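Long-range contacts in cryptochrome DASH, chloroplast/mitochondrial (Arabidopsis thaliana, PDB 2IJG), which repairs cyclobutane pyrimidine dimers in single-stranded DNA, carrying FAD and a methenyltetrahydrofolate cofactor, and may also serve as a photoreceptor: residues A93-F98 against L422-C427; L99-V104 against G246-G251. All coordinates share one frame; numbering follows the deposited sequence.

How the contacts relate
Helix 93-112 of the N-terminal alpha/beta domain supplies one side of both contacts. Its first turns, 93-98, pair with residues 422-427 in the FAD-binding domain, whereas the following turns, 99-104, are met much earlier in the chain by 246-251. Contact 2 therefore closes a loop with 141 residues between its segments, and this loop lies wholly within the larger one of contact 1, with 323. The two contacts abut: F98 CE1 lies 3.3 Å from G251 CA, and L422 CD1 lies 3.6 Å from F249 CB. Together they pack one helix of the alpha/beta domain against both segment 246-251 and the flavin-binding loop.

Contact 1: A93-F98 against L422-C427; sequences ALRGGF and LDYDPC. With FAD (flavin-adenine dinucleotide), chain B.
At the interface between the alpha/beta domain and the FAD-binding domain, L422 and Y424, on the loop leading into helix 426-436, meet L94, R95 and F98 in the first turns of helix 93-112. L422 does most of the apolar work. Its branch CD2 lies against the helix, 3.5 Å from L94 O; a branched aliphatic side chain suits a surface made partly of backbone. The same methyl touches two side chains at their base. L94 CB is 3.9 Å from L422 CD2, and F98 CB approaches L422 CD2 to 4.2 Å.

R95 packs its CG against the L422 backbone, 3.7 Å from L422 O. A bend at chi3 (-43°) then brings the guanidinium to Y424, whose CD1 sits over one of its faces, off centre toward the rim and 3.9 Å from R95 NH2. The two planes are tilted by 39°, and the main polar partner of NH2 is K90 O.

The same loop holds the pyrimidine end of the flavin in the photolyase fold. D423 O accepts a hydrogen bond from FAD N3 at 2.7 Å, and D425 N donates a much straighter one to FAD O4 at 3.0 Å, so the backbone matches the donor and acceptor on the ring edge. The CB of D423 leads away from helix 93-112, and its OD2 forms a salt bridge to R395 and a hydrogen bond to S290. D425 is the N-cap of helix 426-436, with OD2 bonded to S428 N, while Y424 OH makes a weak hydrogen bond to N1 of the folate cofactor.

Contact 2: L99-V104 against G246-G251; sequences LMECLV and GMRFVG
A salt bridge between E101, on helix 93-112, and R248, just past the short strand 246-247, joins the two segments. The side chains approach from opposite directions, R248 extended from CG to NE and E101 extended beyond CG, so that their charged ends meet. R248 NH2 donates to E101 OE2 at 2.8 Å, almost straight at 176°. The acceptor lies at the guanidinium edge, in its plane, and is met on its syn side but 27° out of the carboxylate plane. A second bond, R248 NH1 to E101 OE1, is weak at 3.5 Å.

The backbone adds another hydrogen bond: G251 N donates to E101 OE1 at 3.0 Å, nearly along the C-O axis of that oxygen. Strand 246-247 pairs in parallel with strand 5-6, and V250 O accepts from W292 NE1, so the helix is tied to a segment itself held on other sides.

Packing centres on G251. Lacking a side chain, it brings its CA within 3.9 Å of both E101 CB and C102 SG, where the small, buried cysteine fits.

With both carboxylate oxygens engaged, its rotation should be well fixed, and the neighbouring positive charge probably favours its ionised form.

Contact 1: A93-F98 against L422-C427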
loop_
_atom_site.group_PDB
_atom_site.type_symbol
_atom_site.label_atom_id
_atom_site.label_comp_id
_atom_site.label_asym_id
_atom_site.label_seq_id
_atom_site.Cartn_x
_atom_site.Cartn_y
_atom_site.Cartn_z
ATOM N N ALA A 93 -13.811 5.001 2.954
ATOM C CA ALA A 93 -13.770 6.424 2.607
ATOM C C ALA A 93 -12.394 7.074 2.679
ATOM O O ALA A 93 -12.072 7.932 1.859
ATOM C CB ALA A 93 -14.758 7.215 3.488
ATOM N N LEU A 94 -11.581 6.676 3.651
ATOM C CA LEU A 94 -10.254 7.264 3.789
ATOM C C LEU A 94 -9.335 6.905 2.619
ATOM O O LEU A 94 -8.649 7.782 2.082
ATOM C CB LEU A 94 -9.624 6.856 5.126
ATOM C CG LEU A 94 -10.319 7.445 6.368
ATOM C CD1 LEU A 94 -9.627 6.970 7.648
ATOM C CD2 LEU A 94 -10.296 8.974 6.295
ATOM N N ARG A 95 -9.320 5.635 2.212
ATOM C CA ARG A 95 -8.473 5.235 1.087
ATOM C C ARG A 95 -9.028 5.847 -0.195
ATOM O O ARG A 95 -8.273 6.243 -1.085
ATOM C CB ARG A 95 -8.416 3.709 0.929
ATOM C CG ARG A 95 -7.178 3.237 0.163
ATOM C CD ARG A 95 -7.402 1.942 -0.617
ATOM N NE ARG A 95 -8.142 0.937 0.137
ATOM C CZ ARG A 95 -8.857 -0.024 -0.434
ATOM N NH1 ARG A 95 -8.919 -0.103 -1.762
ATOM N NH2 ARG A 95 -9.520 -0.893 0.311
ATOM N N GLY A 96 -10.352 5.917 -0.292
ATOM C CA GLY A 96 -10.962 6.504 -1.473
ATOM C C GLY A 96 -10.499 7.937 -1.646
ATOM O O GLY A 96 -10.186 8.365 -2.757
ATOM N N GLY A 97 -10.449 8.681 -0.543
ATOM C CA GLY A 97 -10.012 10.068 -0.598
ATOM C C GLY A 97 -8.554 10.163 -1.007
ATOM O O GLY A 97 -8.162 11.055 -1.768
ATOM N N PHE A 98 -7.750 9.235 -0.497
ATOM C CA PHE A 98 -6.333 9.189 -0.807
ATOM C C PHE A 98 -6.175 8.954 -2.309
ATOM O O PHE A 98 -5.334 9.574 -2.954
ATOM C CB PHE A 98 -5.661 8.053 -0.025
ATOM C CG PHE A 98 -4.158 8.074 -0.088
ATOM C CD1 PHE A 98 -3.426 8.959 0.701
ATOM C CD2 PHE A 98 -3.472 7.201 -0.927
ATOM C CE1 PHE A 98 -2.032 8.973 0.654
ATOM C CE2 PHE A 98 -2.075 7.208 -0.980
ATOM C CZ PHE A 98 -1.357 8.093 -0.191
ATOM N N LEU A 422 -4.995 2.575 4.142
ATOM C CA LEU A 422 -4.646 3.387 2.985
ATOM C C LEU A 422 -3.636 2.596 2.160
ATOM O O LEU A 422 -3.639 2.650 0.931
ATOM C CB LEU A 422 -3.998 4.699 3.426
ATOM C CG LEU A 422 -4.809 5.630 4.324
ATOM C CD1 LEU A 422 -3.963 6.839 4.674
ATOM C CD2 LEU A 422 -6.084 6.055 3.613
ATOM N N ASP A 423 -2.773 1.858 2.852
ATOM C CA ASP A 423 -1.741 1.066 2.195
ATOM C C ASP A 423 -2.183 -0.361 1.872
ATOM O O ASP A 423 -1.352 -1.232 1.585
ATOM C CB ASP A 423 -0.473 1.020 3.057
ATOM C CG ASP A 423 -0.690 0.351 4.418
ATOM O OD1 ASP A 423 -1.483 -0.610 4.519
ATOM O OD2 ASP A 423 -0.038 0.781 5.394
ATOM N N TYR A 424 -3.487 -0.605 1.916
ATOM C CA TYR A 424 -3.985 -1.935 1.630
ATOM C C TYR A 424 -3.433 -2.517 0.334
ATOM O O TYR A 424 -3.511 -1.903 -0.731
ATOM C CB TYR A 424 -5.510 -1.966 1.546
ATOM C CG TYR A 424 -5.995 -3.269 0.951
ATOM C CD1 TYR A 424 -6.570 -3.313 -0.325
ATOM C CD2 TYR A 424 -5.808 -4.470 1.631
ATOM C CE1 TYR A 424 -6.945 -4.527 -0.900
ATOM C CE2 TYR A 424 -6.171 -5.680 1.068
ATOM C CZ TYR A 424 -6.739 -5.707 -0.194
ATOM O OH TYR A 424 -7.105 -6.915 -0.735
ATOM N N ASP A 425 -2.891 -3.719 0.451
ATOM C CA ASP A 425 -2.349 -4.457 -0.678
ATOM C C ASP A 425 -2.703 -5.914 -0.411
ATOM O O ASP A 425 -2.341 -6.464 0.623
ATOM C CB ASP A 425 -0.832 -4.318 -0.749
ATOM C CG ASP A 425 -0.236 -5.180 -1.837
ATOM O OD1 ASP A 425 -0.325 -4.783 -3.019
ATOM O OD2 ASP A 425 0.292 -6.263 -1.515
ATOM N N PRO A 426 -3.400 -6.566 -1.348
ATOM C CA PRO A 426 -3.774 -7.964 -1.139
ATOM C C PRO A 426 -2.624 -8.889 -0.730
ATOM O O PRO A 426 -2.785 -9.722 0.163
ATOM C CB PRO A 426 -4.399 -8.360 -2.473
ATOM C CG PRO A 426 -3.685 -7.468 -3.460
ATOM C CD PRO A 426 -3.665 -6.145 -2.735
ATOM N N CYS A 427 -1.474 -8.744 -1.381
ATOM C CA CYS A 427 -0.318 -9.586 -1.083
ATOM C C CYS A 427 0.194 -9.378 0.331
ATOM O O CYS A 427 0.374 -10.332 1.079
ATOM C CB CYS A 427 0.822 -9.296 -2.068
ATOM S SG CYS A 427 0.294 -9.256 -3.785
HETATM P PA FAD B . 8.704 0.925 7.717
HETATM O O1A FAD B . 8.468 2.358 7.937
HETATM O O2A FAD B . 8.429 -0.262 8.542
HETATM O O5B FAD B . 8.772 0.692 6.157
HETATM C C5B FAD B . 9.031 -0.558 5.576
HETATM C C4B FAD B . 8.339 -0.641 4.231
HETATM O O4B FAD B . 8.529 -2.021 3.833
HETATM C C3B FAD B . 6.812 -0.406 4.248
HETATM O O3B FAD B . 6.400 0.875 3.814
HETATM C C2B FAD B . 6.270 -1.537 3.387
HETATM O O2B FAD B . 6.045 -1.253 2.027
HETATM C C1B FAD B . 7.265 -2.659 3.603
HETATM N N9A FAD B . 6.981 -3.571 4.738
HETATM C C8A FAD B . 7.334 -3.470 6.060
HETATM N N7A FAD B . 6.931 -4.458 6.816
HETATM C C5A FAD B . 6.260 -5.274 5.935
HETATM C C6A FAD B . 5.583 -6.519 6.124
HETATM N N6A FAD B . 5.516 -7.102 7.322
HETATM N N1A FAD B . 5.001 -7.102 5.039
HETATM C C2A FAD B . 5.092 -6.477 3.835
HETATM N N3A FAD B . 5.701 -5.313 3.546
HETATM C C4A FAD B . 6.280 -4.756 4.683
HETATM N N1 FAD B . 1.052 -3.364 4.647
HETATM C C2 FAD B . 0.573 -2.968 3.462
HETATM O O2 FAD B . 1.186 -2.135 2.741
HETATM N N3 FAD B . -0.673 -3.443 3.059
HETATM C C4 FAD B . -1.428 -4.390 3.765
HETATM O O4 FAD B . -2.529 -4.721 3.305
HETATM C C4X FAD B . -0.844 -4.876 4.995
HETATM N N5 FAD B . -1.497 -5.838 5.821
HETATM C C5X FAD B . -0.883 -6.201 7.054
HETATM C C6 FAD B . -1.511 -7.174 7.895
HETATM C C7 FAD B . -0.949 -7.577 9.096
HETATM C C7M FAD B . -1.705 -8.626 9.918
HETATM C C8 FAD B . 0.295 -7.029 9.523
HETATM C C8M FAD B . 0.983 -7.438 10.812
HETATM C C9 FAD B . 0.937 -6.036 8.697
HETATM C C9A FAD B . 0.372 -5.606 7.489
HETATM N N10 FAD B . 0.951 -4.623 6.597
HETATM C C10 FAD B . 0.364 -4.301 5.399
HETATM C "C1'" FAD B . 2.073 -3.755 6.769
HETATM C "C2'" FAD B . 3.248 -3.534 7.652
HETATM O "O2'" FAD B . 2.819 -3.595 9.015
HETATM C "C3'" FAD B . 3.428 -2.183 6.967
HETATM O "O3'" FAD B . 3.857 -2.466 5.622
HETATM C "C4'" FAD B . 4.421 -1.124 7.445
HETATM O "O4'" FAD B . 4.027 -0.817 8.794
HETATM C "C5'" FAD B . 4.115 0.009 6.465
HETATM O "O5'" FAD B . 4.799 1.280 6.516
HETATM P P FAD B . 5.786 1.776 7.597
HETATM O O1P FAD B . 6.130 3.100 7.176
HETATM O O2P FAD B . 5.145 1.634 8.920
HETATM O O3P FAD B . 7.090 0.785 7.543
#

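Contact 2: L99-V104 against G246-G251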
loop_
_atom_site.group_PDB
_atom_site.type_symbol
_atom_site.label_atom_id
_atom_site.label_comp_id
_atom_site.label_asym_id
_atom_site.label_seq_id
_atom_site.Cartn_x
_atom_site.Cartn_y
_atom_site.Cartn_z
ATOM N N LEU A 99 -7.003 8.067 -2.855
ATOM C CA LEU A 99 -6.974 7.744 -4.281
ATOM C C LEU A 99 -7.288 8.963 -5.145
ATOM O O LEU A 99 -6.568 9.253 -6.100
ATOM C CB LEU A 99 -7.979 6.628 -4.601
ATOM C CG LEU A 99 -8.178 6.287 -6.082
ATOM C CD1 LEU A 99 -6.877 5.772 -6.690
ATOM C CD2 LEU A 99 -9.283 5.248 -6.212
ATOM N N MET A 100 -8.370 9.664 -4.820
ATOM C CA MET A 100 -8.733 10.849 -5.585
ATOM C C MET A 100 -7.546 11.810 -5.620
ATOM O O MET A 100 -7.211 12.360 -6.670
ATOM C CB MET A 100 -9.954 11.542 -4.969
ATOM C CG MET A 100 -11.213 10.680 -4.960
ATOM S SD MET A 100 -11.294 9.510 -6.349
ATOM C CE MET A 100 -12.110 10.443 -7.533
ATOM N N GLU A 101 -6.906 12.000 -4.472
ATOM C CA GLU A 101 -5.753 12.890 -4.386
ATOM C C GLU A 101 -4.603 12.389 -5.253
ATOM O O GLU A 101 -3.895 13.183 -5.877
ATOM C CB GLU A 101 -5.298 13.026 -2.935
ATOM C CG GLU A 101 -6.152 13.982 -2.127
ATOM C CD GLU A 101 -5.902 13.865 -0.640
ATOM O OE1 GLU A 101 -4.756 13.549 -0.251
ATOM O OE2 GLU A 101 -6.852 14.102 0.139
ATOM N N CYS A 102 -4.417 11.075 -5.295
ATOM C CA CYS A 102 -3.363 10.502 -6.117
ATOM C C CYS A 102 -3.609 10.791 -7.596
ATOM O O CYS A 102 -2.670 11.058 -8.341
ATOM C CB CYS A 102 -3.284 8.985 -5.923
ATOM S SG CYS A 102 -2.583 8.462 -4.364
ATOM N N LEU A 103 -4.868 10.722 -8.021
ATOM C CA LEU A 103 -5.198 10.965 -9.418
ATOM C C LEU A 103 -5.009 12.431 -9.780
ATOM O O LEU A 103 -4.541 12.749 -10.872
ATOM C CB LEU A 103 -6.635 10.518 -9.712
ATOM C CG LEU A 103 -6.888 9.023 -9.472
ATOM C CD1 LEU A 103 -8.370 8.710 -9.609
ATOM C CD2 LEU A 103 -6.066 8.200 -10.455
ATOM N N VAL A 104 -5.377 13.319 -8.864
ATOM C CA VAL A 104 -5.224 14.752 -9.092
ATOM C C VAL A 104 -3.749 15.047 -9.322
ATOM O O VAL A 104 -3.393 15.742 -10.275
ATOM C CB VAL A 104 -5.722 15.577 -7.874
ATOM C CG1 VAL A 104 -5.299 17.044 -8.018
ATOM C CG2 VAL A 104 -7.246 15.482 -7.770
ATOM N N GLY A 246 -4.330 12.144 14.713
ATOM C CA GLY A 246 -3.349 11.223 14.171
ATOM C C GLY A 246 -2.851 11.691 12.813
ATOM O O GLY A 246 -3.007 12.857 12.452
ATOM N N MET A 247 -2.270 10.776 12.048
ATOM C CA MET A 247 -1.727 11.102 10.731
ATOM C C MET A 247 -2.783 11.160 9.630
ATOM O O MET A 247 -3.653 10.301 9.549
ATOM C CB MET A 247 -0.650 10.078 10.370
ATOM C CG MET A 247 0.455 10.002 11.405
ATOM S SD MET A 247 1.696 8.745 11.052
ATOM C CE MET A 247 0.932 7.298 11.787
ATOM N N ARG A 248 -2.705 12.174 8.777
ATOM C CA ARG A 248 -3.670 12.310 7.691
ATOM C C ARG A 248 -3.248 11.655 6.366
ATOM O O ARG A 248 -4.067 11.015 5.695
ATOM C CB ARG A 248 -3.980 13.783 7.438
ATOM C CG ARG A 248 -4.920 13.983 6.266
ATOM C CD ARG A 248 -4.847 15.389 5.727
ATOM N NE ARG A 248 -5.849 15.641 4.696
ATOM C CZ ARG A 248 -5.896 15.033 3.514
ATOM N NH1 ARG A 248 -4.992 14.116 3.187
ATOM N NH2 ARG A 248 -6.852 15.357 2.647
ATOM N N PHE A 249 -1.987 11.821 5.986
ATOM C CA PHE A 249 -1.476 11.255 4.733
ATOM C C PHE A 249 -2.023 11.985 3.517
ATOM O O PHE A 249 -3.234 12.071 3.311
ATOM C CB PHE A 249 -1.796 9.757 4.628
ATOM C CG PHE A 249 -0.872 8.883 5.432
ATOM C CD1 PHE A 249 0.423 8.616 4.982
ATOM C CD2 PHE A 249 -1.282 8.346 6.650
ATOM C CE1 PHE A 249 1.290 7.828 5.737
ATOM C CE2 PHE A 249 -0.423 7.558 7.411
ATOM C CZ PHE A 249 0.863 7.297 6.958
ATOM N N VAL A 250 -1.106 12.511 2.710
ATOM C CA VAL A 250 -1.446 13.258 1.508
ATOM C C VAL A 250 -1.145 12.423 0.262
ATOM O O VAL A 250 0.007 12.083 -0.005
ATOM C CB VAL A 250 -0.632 14.561 1.454
ATOM C CG1 VAL A 250 -1.066 15.396 0.272
ATOM C CG2 VAL A 250 -0.797 15.330 2.769
ATOM N N GLY A 251 -2.183 12.109 -0.504
ATOM C CA GLY A 251 -2.000 11.295 -1.690
ATOM C C GLY A 251 -1.243 11.929 -2.840
ATOM O O GLY A 251 -1.207 13.159 -2.984
#